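3-oxo-glucose-6-phosphate:glutamate aminotransferase (Bacillus subtilis subsp. subtilis, PDB 4K2M) catalyses the reversible, pyridoxal phosphate-dependent transamination of 3-dehydro-glucose 6-phosphate with glutamate to give kanosamine 6-phosphate in antibiotic biosynthesis. Local coordinates at residues H55-Y60 and N315-L320; D324-Q329 and L415-S420; K68-P73 and L423-R428; L20-G25 and K30-E35. All blocks are in the same frame, centred on the assembly; numbering follows the deposited sequence.

From the N terminus, contact 4 (20-25 with 30-35) comes first. It closes a short loop inside the N-terminal domain. Contact 1 (55-60 with 315-320) then spans 254 residues and joins the end of helix 53-57 to helix 312-329. Contact 3 (68-73 with 423-428) opens within that span and closes on helix 423-441, so contacts 1 and 3 cross. Contact 2 (324-329 with 415-420) starts after contact 1 has closed and is nested inside the loop of contact 3. Contacts 1 and 2 share helix 312-329. A salt bridge from Arg325 to Asp427 joins contacts 2 and 3, and one from Asp324 to Lys24 joins contacts 2 and 4.

Contact 1: residues H55-Y60 and N315-L320; sequences HDLFNY and NNFKRL. With ACT (acetate ion), chain F.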
# COMPACT_ATOMS: atom_id res chain seq x y z
N HIS A 55 12.90 -36.82 -3.54
CA HIS A 55 14.26 -36.37 -3.77
C HIS A 55 14.35 -35.10 -4.61
O HIS A 55 15.09 -34.15 -4.27
CB HIS A 55 15.11 -37.46 -4.41
CG HIS A 55 16.54 -37.04 -4.60
ND1 HIS A 55 17.41 -36.90 -3.53
CD2 HIS A 55 17.22 -36.67 -5.70
CE1 HIS A 55 18.58 -36.49 -3.99
NE2 HIS A 55 18.49 -36.34 -5.30
N ASP A 56 13.64 -35.06 -5.73
CA ASP A 56 13.86 -34.00 -6.72
C ASP A 56 13.19 -32.69 -6.35
O ASP A 56 13.74 -31.61 -6.62
CB ASP A 56 13.45 -34.45 -8.13
CG ASP A 56 14.32 -35.59 -8.65
OD1 ASP A 56 15.56 -35.48 -8.52
OD2 ASP A 56 13.76 -36.57 -9.17
N LEU A 57 12.02 -32.76 -5.71
CA LEU A 57 11.34 -31.53 -5.31
C LEU A 57 11.66 -31.11 -3.88
O LEU A 57 11.67 -29.92 -3.58
CB LEU A 57 9.82 -31.65 -5.48
CG LEU A 57 9.35 -31.97 -6.90
CD1 LEU A 57 7.84 -31.79 -7.01
CD2 LEU A 57 10.08 -31.10 -7.92
N PHE A 58 11.92 -32.08 -3.00
CA PHE A 58 12.08 -31.77 -1.58
C PHE A 58 13.49 -31.99 -1.04
O PHE A 58 13.78 -31.61 0.09
CB PHE A 58 11.08 -32.57 -0.74
CG PHE A 58 9.67 -32.07 -0.86
CD1 PHE A 58 9.20 -31.09 0.01
CD2 PHE A 58 8.81 -32.58 -1.83
CE1 PHE A 58 7.90 -30.62 -0.09
CE2 PHE A 58 7.50 -32.11 -1.94
CZ PHE A 58 7.05 -31.13 -1.07
N ASN A 59 14.34 -32.60 -1.84
CA ASN A 59 15.69 -32.98 -1.40
C ASN A 59 15.64 -33.69 -0.03
O ASN A 59 16.39 -33.34 0.89
CB ASN A 59 16.61 -31.75 -1.33
CG ASN A 59 18.08 -32.13 -1.15
OD1 ASN A 59 18.51 -33.18 -1.60
ND2 ASN A 59 18.84 -31.27 -0.49
N TYR A 60 14.76 -34.68 0.08
CA TYR A 60 14.50 -35.39 1.33
C TYR A 60 15.81 -35.90 1.94
O TYR A 60 16.58 -36.61 1.27
CB TYR A 60 13.59 -36.60 1.05
CG TYR A 60 12.99 -37.30 2.26
CD1 TYR A 60 13.01 -36.73 3.53
CD2 TYR A 60 12.41 -38.55 2.12
CE1 TYR A 60 12.46 -37.38 4.63
CE2 TYR A 60 11.85 -39.22 3.21
CZ TYR A 60 11.87 -38.63 4.46
OH TYR A 60 11.30 -39.30 5.53
N ASN A 315 4.99 -24.52 -6.54
CA ASN A 315 4.79 -24.34 -5.10
C ASN A 315 3.46 -24.89 -4.63
O ASN A 315 3.38 -25.52 -3.56
CB ASN A 315 4.94 -22.87 -4.70
CG ASN A 315 6.39 -22.45 -4.57
OD1 ASN A 315 7.30 -23.29 -4.52
ND2 ASN A 315 6.61 -21.14 -4.48
N ASN A 316 2.40 -24.66 -5.41
CA ASN A 316 1.10 -25.20 -5.03
C ASN A 316 1.13 -26.72 -5.09
O ASN A 316 0.55 -27.39 -4.24
CB ASN A 316 -0.03 -24.63 -5.89
CG ASN A 316 -0.66 -23.40 -5.28
OD1 ASN A 316 -0.06 -22.76 -4.40
ND2 ASN A 316 -1.87 -23.06 -5.71
N PHE A 317 1.85 -27.28 -6.06
CA PHE A 317 1.98 -28.73 -6.10
C PHE A 317 2.71 -29.24 -4.85
O PHE A 317 2.30 -30.25 -4.23
CB PHE A 317 2.71 -29.21 -7.36
CG PHE A 317 2.84 -30.69 -7.42
CD1 PHE A 317 1.79 -31.47 -7.88
CD2 PHE A 317 4.00 -31.31 -6.95
CE1 PHE A 317 1.90 -32.86 -7.91
CE2 PHE A 317 4.12 -32.68 -6.98
CZ PHE A 317 3.08 -33.46 -7.46
N LYS A 318 3.77 -28.55 -4.45
CA LYS A 318 4.52 -29.00 -3.27
C LYS A 318 3.63 -28.94 -2.02
O LYS A 318 3.71 -29.83 -1.17
CB LYS A 318 5.79 -28.17 -3.09
CG LYS A 318 6.89 -28.54 -4.12
CD LYS A 318 8.16 -27.74 -3.86
CE LYS A 318 8.97 -28.35 -2.72
NZ LYS A 318 10.20 -27.53 -2.45
N ARG A 319 2.82 -27.90 -1.91
CA ARG A 319 1.85 -27.83 -0.81
C ARG A 319 0.90 -29.01 -0.81
O ARG A 319 0.63 -29.58 0.26
CB ARG A 319 1.04 -26.53 -0.88
CG ARG A 319 1.86 -25.29 -0.56
CD ARG A 319 0.96 -24.06 -0.73
NE ARG A 319 1.66 -22.82 -0.39
CZ ARG A 319 1.68 -22.29 0.83
NH1 ARG A 319 1.01 -22.87 1.82
NH2 ARG A 319 2.38 -21.18 1.07
N LEU A 320 0.41 -29.39 -1.99
CA LEU A 320 -0.50 -30.53 -2.08
C LEU A 320 0.22 -31.82 -1.64
O LEU A 320 -0.36 -32.65 -0.93
CB LEU A 320 -1.02 -30.68 -3.52
CG LEU A 320 -1.68 -32.02 -3.84
CD1 LEU A 320 -2.98 -32.20 -3.06
CD2 LEU A 320 -1.93 -32.16 -5.35
C ACT F . 1.89 -20.36 4.20
O ACT F . 1.63 -21.45 3.73
OXT ACT F . 2.66 -19.61 3.60
CH3 ACT F . 1.27 -19.95 5.52
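The ammonium group of Lys318 is held by the backbone carbonyl of Leu57, with NZ 3.0 Å from O. The C=O...N angle is 149°, and the nitrogen is tilted 31° from the carbonyl plane. A weak hydrogen bond to Pro419 O gives NZ a second acceptor. The Lys318 chain leaves the helix beside its own backbone N and bends at chi3 (80°). This bend carries CE over one face of the Phe58 ring. CE lies 3.8 Å from the centroid of that ring, a CH-pi contact. NZ is also over this face, 4.7 Å from the Phe58 centroid, in a cation-pi arrangement. The lysine and the phenylalanine run antiparallel, side by side. At the ring edge, Phe58 CZ meets the backbone O of Lys318 at 3.6 Å. Leu57 adds an apolar contact: its CD1 reaches CE2 of Phe317 at 3.8 Å, and the two side chains meet nearly perpendicular. Arg319 turns away from this interface. Its guanidinium group binds an acetate ion, probably from the crystallisation liquor, and NH1 also bonds to Trp350 O. The lysine charge thus has a carbonyl and an aromatic face beside it, both of which would be expected to stabilise it. The contact ties the N-terminal domain to the aminotransferase domain. Helix 13-24 packs on Phe317 through Leu20 and Leu23. Leu423 of helix 423-441 covers part of Phe58, and Phe321 of helix 312-329 meets the same ring.

Contact 2: residues D324-Q329 and L415-S420; sequences DRYITQ and LPLYPS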
# COMPACT_ATOMS: atom_id res chain seq x y z
N ASP A 324 -1.04 -34.16 1.34
CA ASP A 324 -1.31 -35.58 1.10
C ASP A 324 -0.50 -36.44 2.06
O ASP A 324 -0.99 -37.45 2.57
CB ASP A 324 -0.95 -35.91 -0.36
CG ASP A 324 -1.17 -37.38 -0.70
OD1 ASP A 324 -2.30 -37.90 -0.52
OD2 ASP A 324 -0.21 -38.01 -1.18
N ARG A 325 0.74 -36.03 2.33
CA ARG A 325 1.64 -36.81 3.18
C ARG A 325 1.17 -36.77 4.64
O ARG A 325 1.18 -37.80 5.31
CB ARG A 325 3.07 -36.29 3.03
CG ARG A 325 4.16 -37.23 3.58
CD ARG A 325 5.52 -36.84 3.00
NE ARG A 325 6.61 -37.75 3.39
CZ ARG A 325 7.39 -37.59 4.45
NH1 ARG A 325 7.21 -36.58 5.27
NH2 ARG A 325 8.37 -38.46 4.70
N TYR A 326 0.75 -35.60 5.11
CA TYR A 326 0.13 -35.51 6.43
C TYR A 326 -1.10 -36.39 6.53
O TYR A 326 -1.30 -37.10 7.52
CB TYR A 326 -0.33 -34.07 6.73
CG TYR A 326 0.69 -33.14 7.34
CD1 TYR A 326 1.55 -33.56 8.36
CD2 TYR A 326 0.76 -31.81 6.93
CE1 TYR A 326 2.45 -32.69 8.94
CE2 TYR A 326 1.65 -30.93 7.50
CZ TYR A 326 2.50 -31.38 8.50
OH TYR A 326 3.39 -30.49 9.06
N ILE A 327 -1.96 -36.32 5.52
CA ILE A 327 -3.26 -37.00 5.61
C ILE A 327 -3.05 -38.51 5.63
O ILE A 327 -3.68 -39.24 6.40
CB ILE A 327 -4.21 -36.58 4.48
CG1 ILE A 327 -4.66 -35.12 4.70
CG2 ILE A 327 -5.43 -37.50 4.41
CD1 ILE A 327 -5.36 -34.50 3.47
N THR A 328 -2.14 -38.99 4.79
CA THR A 328 -1.84 -40.41 4.75
C THR A 328 -1.12 -40.88 6.02
O THR A 328 -1.52 -41.88 6.63
CB THR A 328 -1.03 -40.75 3.48
OG1 THR A 328 -1.84 -40.43 2.33
CG2 THR A 328 -0.66 -42.24 3.44
N GLN A 329 -0.06 -40.18 6.42
CA GLN A 329 0.79 -40.71 7.49
C GLN A 329 0.18 -40.52 8.89
O GLN A 329 0.55 -41.25 9.82
CB GLN A 329 2.23 -40.18 7.39
CG GLN A 329 2.94 -40.70 6.10
CD GLN A 329 4.46 -40.54 6.11
OE1 GLN A 329 5.09 -40.42 7.16
NE2 GLN A 329 5.05 -40.56 4.91
N LEU A 415 -0.73 -27.25 11.37
CA LEU A 415 0.58 -27.87 11.32
C LEU A 415 1.43 -27.15 10.28
O LEU A 415 0.88 -26.65 9.30
CB LEU A 415 0.43 -29.34 10.91
CG LEU A 415 -0.52 -30.16 11.77
CD1 LEU A 415 -0.39 -31.61 11.32
CD2 LEU A 415 -0.17 -30.01 13.25
N PRO A 416 2.76 -27.11 10.46
CA PRO A 416 3.61 -26.41 9.48
C PRO A 416 3.39 -26.92 8.06
O PRO A 416 3.36 -28.13 7.84
CB PRO A 416 5.03 -26.76 9.95
CG PRO A 416 4.88 -26.95 11.43
CD PRO A 416 3.54 -27.62 11.61
N LEU A 417 3.23 -26.00 7.11
CA LEU A 417 3.07 -26.37 5.70
C LEU A 417 3.37 -25.16 4.81
O LEU A 417 2.65 -24.16 4.83
CB LEU A 417 1.68 -26.96 5.41
CG LEU A 417 1.55 -27.76 4.09
CD1 LEU A 417 0.34 -28.69 4.09
CD2 LEU A 417 1.48 -26.84 2.86
N TYR A 418 4.45 -25.24 4.05
CA TYR A 418 4.76 -24.18 3.09
C TYR A 418 5.69 -24.83 2.09
O TYR A 418 6.25 -25.89 2.37
CB TYR A 418 5.37 -22.95 3.80
CG TYR A 418 6.60 -23.28 4.63
CD1 TYR A 418 7.88 -23.13 4.10
CD2 TYR A 418 6.47 -23.72 5.94
CE1 TYR A 418 9.01 -23.44 4.86
CE2 TYR A 418 7.59 -24.02 6.71
CZ TYR A 418 8.85 -23.89 6.15
OH TYR A 418 9.96 -24.19 6.91
N PRO A 419 5.83 -24.23 0.89
CA PRO A 419 6.52 -25.02 -0.16
C PRO A 419 7.97 -25.42 0.14
O PRO A 419 8.38 -26.50 -0.30
CB PRO A 419 6.47 -24.10 -1.38
CG PRO A 419 5.31 -23.21 -1.14
CD PRO A 419 5.25 -22.99 0.36
N SER A 420 8.72 -24.59 0.86
CA SER A 420 10.11 -24.93 1.17
C SER A 420 10.30 -25.74 2.46
O SER A 420 11.43 -25.95 2.91
CB SER A 420 10.99 -23.67 1.22
OG SER A 420 11.18 -23.15 -0.08
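The last turns of helix 312-329 face an irregular chain that follows strand 412-415, and the closest CA atoms, those of Tyr326 and Leu415, are 9.1 Å apart. Tyr326 bridges this distance. Its hydroxyl donates to the backbone carbonyl of Pro416, with OH 2.7 Å from O. The bond lies in the carbonyl plane, on a lone pair, with a C=O...O angle of 142°. Leu415 comes over one face of the tyrosine ring. Its CD1 is 4.0 Å from the ring centroid and 15° off the ring normal, a CH-pi contact. Leu415 CB also packs against Tyr326 CZ at 3.8 Å. At the ring edge, CD1 of Leu417 lies 4.2 Å from Tyr326 CD2. The tyrosine CG stands beside the backbone N, with chi1 at -88°, and this points the ring at the 415-417 chain. Phe353 of strand 353-356 also meets the Tyr326 ring, and Gln426, Val429 and Met430 of helix 423-441 touch it. All four residues that make the contact are buried. The single phenol-to-carbonyl bond therefore satisfies a polar hydrogen in an otherwise largely apolar setting. It also fixes the position of the ring's outer end against a chain segment without regular structure.

Contact 3: residues K68-P73 and L423-R428; sequences KVPFLP and LEEQDR
Glu425 is the first residue of 423-428 to meet the other segment, and its CA is 6.2 Å from that of Val69. Its CB lies 4.2 Å from Val69 CG2, and the two side chains cross at a slant. The carboxylate reaches beyond the valine. Its OE2 accepts hydrogen bonds from two waters, each of which donates in turn to a backbone carbonyl of the loop. One water is 2.7 Å from Glu425 OE2 and serves Lys68 O. The other is 2.9 Å from Glu425 OE2 and serves Pro70 O. The other oxygen, OE1, accepts a hydrogen bond from Thr422 and forms a salt bridge with Arg76. One helical turn on, Arg428 sets its CB 4.3 Å from Val69 CG2. Its NE bonds to Phe373 O. Val69 thus rests against the aliphatic base of both helix residues, while its backbone pairs with Gly374 and Gln376. The contact holds the loop between helices 53-57 and 80-93 on the first turns of helix 423-441. Direct contact is loose and mainly apolar. Its polar part runs through water: two donors let a single carboxylate oxygen hold two loop carbonyls, which are acceptors and could not bond to it directly.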
# COMPACT_ATOMS: atom_id res chain seq x y z
N LYS A 68 14.37 -28.60 15.98
CA LYS A 68 13.25 -27.66 16.07
C LYS A 68 12.60 -27.48 14.70
O LYS A 68 13.25 -27.62 13.66
CB LYS A 68 13.70 -26.33 16.65
CG LYS A 68 14.37 -25.41 15.68
CD LYS A 68 14.53 -24.02 16.27
CE LYS A 68 14.19 -22.95 15.23
NZ LYS A 68 14.87 -23.22 13.94
N VAL A 69 11.29 -27.21 14.72
CA VAL A 69 10.53 -27.01 13.50
C VAL A 69 9.69 -25.76 13.70
O VAL A 69 8.65 -25.80 14.35
CB VAL A 69 9.58 -28.19 13.22
CG1 VAL A 69 8.79 -27.95 11.94
CG2 VAL A 69 10.35 -29.51 13.11
N PRO A 70 10.17 -24.63 13.16
CA PRO A 70 9.38 -23.39 13.18
C PRO A 70 8.13 -23.56 12.34
O PRO A 70 8.14 -24.29 11.35
CB PRO A 70 10.31 -22.36 12.52
CG PRO A 70 11.67 -22.97 12.56
CD PRO A 70 11.49 -24.44 12.53
N PHE A 71 7.04 -22.91 12.73
CA PHE A 71 5.81 -23.03 11.98
C PHE A 71 5.92 -22.37 10.60
O PHE A 71 5.50 -22.93 9.58
CB PHE A 71 4.64 -22.41 12.76
CG PHE A 71 3.34 -22.49 12.04
CD1 PHE A 71 2.58 -23.66 12.05
CD2 PHE A 71 2.86 -21.39 11.33
CE1 PHE A 71 1.37 -23.73 11.37
CE2 PHE A 71 1.68 -21.45 10.64
CZ PHE A 71 0.92 -22.62 10.66
N LEU A 72 6.47 -21.16 10.56
CA LEU A 72 6.53 -20.41 9.30
C LEU A 72 7.69 -19.44 9.32
O LEU A 72 7.50 -18.24 9.54
CB LEU A 72 5.21 -19.66 9.06
CG LEU A 72 5.08 -19.02 7.66
CD1 LEU A 72 4.96 -20.10 6.58
CD2 LEU A 72 3.89 -18.07 7.62
N PRO A 73 8.90 -19.94 9.06
CA PRO A 73 10.11 -19.10 9.01
C PRO A 73 10.08 -18.27 7.72
O PRO A 73 10.26 -18.82 6.63
CB PRO A 73 11.25 -20.13 9.00
CG PRO A 73 10.65 -21.38 8.46
CD PRO A 73 9.18 -21.36 8.76
N LEU A 423 10.69 -32.55 4.14
CA LEU A 423 9.96 -33.75 4.56
C LEU A 423 10.52 -34.28 5.87
O LEU A 423 9.78 -34.86 6.67
CB LEU A 423 10.02 -34.82 3.48
CG LEU A 423 9.47 -34.40 2.14
CD1 LEU A 423 9.52 -35.59 1.17
CD2 LEU A 423 8.05 -33.88 2.27
N GLU A 424 11.81 -34.09 6.11
CA GLU A 424 12.38 -34.51 7.39
C GLU A 424 11.84 -33.69 8.58
O GLU A 424 11.63 -34.23 9.66
CB GLU A 424 13.91 -34.54 7.35
CG GLU A 424 14.59 -33.19 7.08
CD GLU A 424 14.92 -32.97 5.60
OE1 GLU A 424 14.30 -33.62 4.74
OE2 GLU A 424 15.81 -32.14 5.31
N GLU A 425 11.60 -32.40 8.38
CA GLU A 425 10.88 -31.64 9.39
C GLU A 425 9.46 -32.16 9.55
O GLU A 425 8.94 -32.28 10.67
CB GLU A 425 10.81 -30.17 9.02
CG GLU A 425 12.09 -29.39 9.18
CD GLU A 425 12.00 -28.04 8.50
OE1 GLU A 425 11.97 -27.99 7.24
OE2 GLU A 425 11.93 -27.02 9.21
N GLN A 426 8.80 -32.45 8.43
CA GLN A 426 7.44 -32.97 8.50
C GLN A 426 7.41 -34.30 9.26
O GLN A 426 6.49 -34.53 10.06
CB GLN A 426 6.82 -33.12 7.11
CG GLN A 426 5.34 -33.46 7.18
CD GLN A 426 4.74 -33.68 5.81
OE1 GLN A 426 5.32 -34.36 4.97
NE2 GLN A 426 3.57 -33.09 5.57
N ASP A 427 8.41 -35.16 9.04
CA ASP A 427 8.54 -36.40 9.82
C ASP A 427 8.50 -36.12 11.31
O ASP A 427 7.82 -36.82 12.07
CB ASP A 427 9.86 -37.14 9.49
CG ASP A 427 9.90 -37.70 8.08
OD1 ASP A 427 8.83 -37.83 7.45
OD2 ASP A 427 11.02 -38.02 7.62
N ARG A 428 9.24 -35.11 11.75
CA ARG A 428 9.30 -34.81 13.17
C ARG A 428 7.97 -34.28 13.71
O ARG A 428 7.55 -34.64 14.82
CB ARG A 428 10.43 -33.82 13.49
CG ARG A 428 10.61 -33.61 15.00
CD ARG A 428 11.92 -32.95 15.36
NE ARG A 428 12.10 -32.85 16.82
CZ ARG A 428 12.67 -33.79 17.57
NH1 ARG A 428 13.11 -34.91 17.01
NH2 ARG A 428 12.80 -33.61 18.87
O HOH W 1 13.82 -26.79 11.13
O HOH W 2 9.77 -25.11 9.40

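Contact 4: residues L20-G25 and K30-E35; sequences LKHLKG and KELVIE. With EDO (1,2-ethanediol), chain H.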
# COMPACT_ATOMS: atom_id res chain seq x y z
N LEU A 20 -0.43 -35.26 -9.19
CA LEU A 20 0.11 -35.93 -8.01
C LEU A 20 0.15 -37.44 -8.23
O LEU A 20 1.17 -38.09 -7.97
CB LEU A 20 -0.75 -35.61 -6.78
CG LEU A 20 -0.30 -36.25 -5.46
CD1 LEU A 20 1.08 -35.78 -5.07
CD2 LEU A 20 -1.30 -35.98 -4.33
N LYS A 21 -0.96 -38.00 -8.70
CA LYS A 21 -0.97 -39.42 -9.03
C LYS A 21 0.08 -39.75 -10.08
O LYS A 21 0.77 -40.76 -9.98
CB LYS A 21 -2.36 -39.84 -9.49
CG LYS A 21 -3.41 -39.63 -8.42
CD LYS A 21 -4.81 -39.79 -8.96
CE LYS A 21 -5.83 -39.22 -7.99
NZ LYS A 21 -6.80 -38.32 -8.68
N HIS A 22 0.22 -38.89 -11.08
CA HIS A 22 1.14 -39.19 -12.17
C HIS A 22 2.60 -39.07 -11.80
O HIS A 22 3.44 -39.84 -12.27
CB HIS A 22 0.82 -38.36 -13.41
CG HIS A 22 -0.36 -38.87 -14.19
ND1 HIS A 22 -0.22 -39.71 -15.27
CD2 HIS A 22 -1.69 -38.68 -14.01
CE1 HIS A 22 -1.42 -40.02 -15.74
NE2 HIS A 22 -2.32 -39.40 -15.00
N LEU A 23 2.92 -38.09 -10.96
CA LEU A 23 4.31 -37.86 -10.59
C LEU A 23 4.74 -38.84 -9.51
O LEU A 23 5.93 -38.99 -9.24
CB LEU A 23 4.53 -36.40 -10.16
CG LEU A 23 4.42 -35.37 -11.29
CD1 LEU A 23 4.76 -33.96 -10.82
CD2 LEU A 23 5.32 -35.76 -12.50
N LYS A 24 3.77 -39.55 -8.93
CA LYS A 24 4.08 -40.65 -8.03
C LYS A 24 4.39 -41.92 -8.81
O LYS A 24 5.01 -42.85 -8.29
CB LYS A 24 2.91 -40.93 -7.09
CG LYS A 24 2.80 -39.97 -5.90
CD LYS A 24 1.56 -40.33 -5.08
CE LYS A 24 1.41 -39.43 -3.87
NZ LYS A 24 0.17 -39.78 -3.12
N GLY A 25 3.99 -41.95 -10.08
CA GLY A 25 4.17 -43.14 -10.91
C GLY A 25 5.49 -43.20 -11.66
O GLY A 25 6.26 -42.24 -11.67
N LYS A 30 5.14 -37.88 -22.43
CA LYS A 30 4.54 -36.84 -23.27
C LYS A 30 3.09 -36.53 -22.91
O LYS A 30 2.56 -35.49 -23.32
CB LYS A 30 4.63 -37.26 -24.75
CG LYS A 30 3.77 -38.47 -25.09
CD LYS A 30 4.09 -39.01 -26.49
CE LYS A 30 3.28 -40.29 -26.75
NZ LYS A 30 3.43 -40.74 -28.16
N GLU A 31 2.46 -37.40 -22.12
CA GLU A 31 1.06 -37.20 -21.75
C GLU A 31 0.93 -36.04 -20.77
O GLU A 31 -0.18 -35.50 -20.58
CB GLU A 31 0.47 -38.48 -21.15
CG GLU A 31 1.00 -38.85 -19.76
CD GLU A 31 2.40 -39.46 -19.78
OE1 GLU A 31 2.89 -39.86 -20.87
OE2 GLU A 31 3.02 -39.54 -18.70
N LEU A 32 2.05 -35.65 -20.17
CA LEU A 32 2.08 -34.52 -19.25
C LEU A 32 2.29 -33.25 -20.06
O LEU A 32 3.40 -32.98 -20.53
CB LEU A 32 3.23 -34.67 -18.25
CG LEU A 32 3.16 -35.87 -17.31
CD1 LEU A 32 4.36 -35.90 -16.36
CD2 LEU A 32 1.86 -35.85 -16.53
N VAL A 33 1.23 -32.46 -20.20
CA VAL A 33 1.28 -31.28 -21.07
C VAL A 33 1.32 -30.01 -20.23
O VAL A 33 0.37 -29.72 -19.53
CB VAL A 33 0.05 -31.23 -22.00
CG1 VAL A 33 0.08 -29.98 -22.88
CG2 VAL A 33 -0.02 -32.48 -22.85
N ILE A 34 2.44 -29.29 -20.28
CA ILE A 34 2.57 -28.05 -19.52
C ILE A 34 1.87 -26.91 -20.23
O ILE A 34 2.26 -26.53 -21.34
CB ILE A 34 4.05 -27.66 -19.35
CG1 ILE A 34 4.82 -28.77 -18.64
CG2 ILE A 34 4.15 -26.36 -18.56
CD1 ILE A 34 6.34 -28.50 -18.50
N GLU A 35 0.82 -26.35 -19.63
CA GLU A 35 0.16 -25.21 -20.25
C GLU A 35 1.11 -24.02 -20.33
O GLU A 35 1.89 -23.76 -19.41
CB GLU A 35 -1.13 -24.84 -19.51
CG GLU A 35 -2.15 -25.97 -19.54
CD GLU A 35 -3.48 -25.58 -18.92
OE1 GLU A 35 -3.59 -24.44 -18.41
OE2 GLU A 35 -4.41 -26.41 -18.96
C1 EDO H . 2.82 -42.63 -22.62
O1 EDO H . 1.89 -41.56 -22.46
C2 EDO H . 2.07 -43.96 -22.62
O2 EDO H . 0.89 -43.84 -23.41
O HOH W 3 2.40 -39.55 -16.20
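Residues 20-25 form the last part of helix 13-24 and the turn after it, and strand 32-34 passes beside them, with the CA atoms of His22 and Leu32 8.5 Å apart. Leu32 reaches toward the helix with both methyl branches. CD1 meets CD2 of Leu23 at 4.0 Å, and CD2 meets CB of His22 at 4.1 Å. The leucine thus sits against two successive helix residues. A water adds a polar link beside it. The water is 2.8 Å from His22 ND1 and donates to Glu31 OE2 at 2.6 Å. Glu31 places its CG between the backbone N and the carbonyl carbon (chi1 70°) and bends again at chi2 (-76°). This folded shape turns the carboxylate back along the chain, and OE2 also accepts from Gly29 N. Its other oxygen, OE1, takes a hydrogen bond from an ethanediol that is probably from the crystallisation liquor. The contact belongs to a beta-alpha-beta unit: strand 7-9, helix 13-24 and strand 32-34. The two strands are parallel neighbours, and Val7 of the first touches both His22 and Leu32. Leu20, one turn earlier, packs on Leu320 and Phe321 of helix 312-329, which places this small unit against the aminotransferase domain.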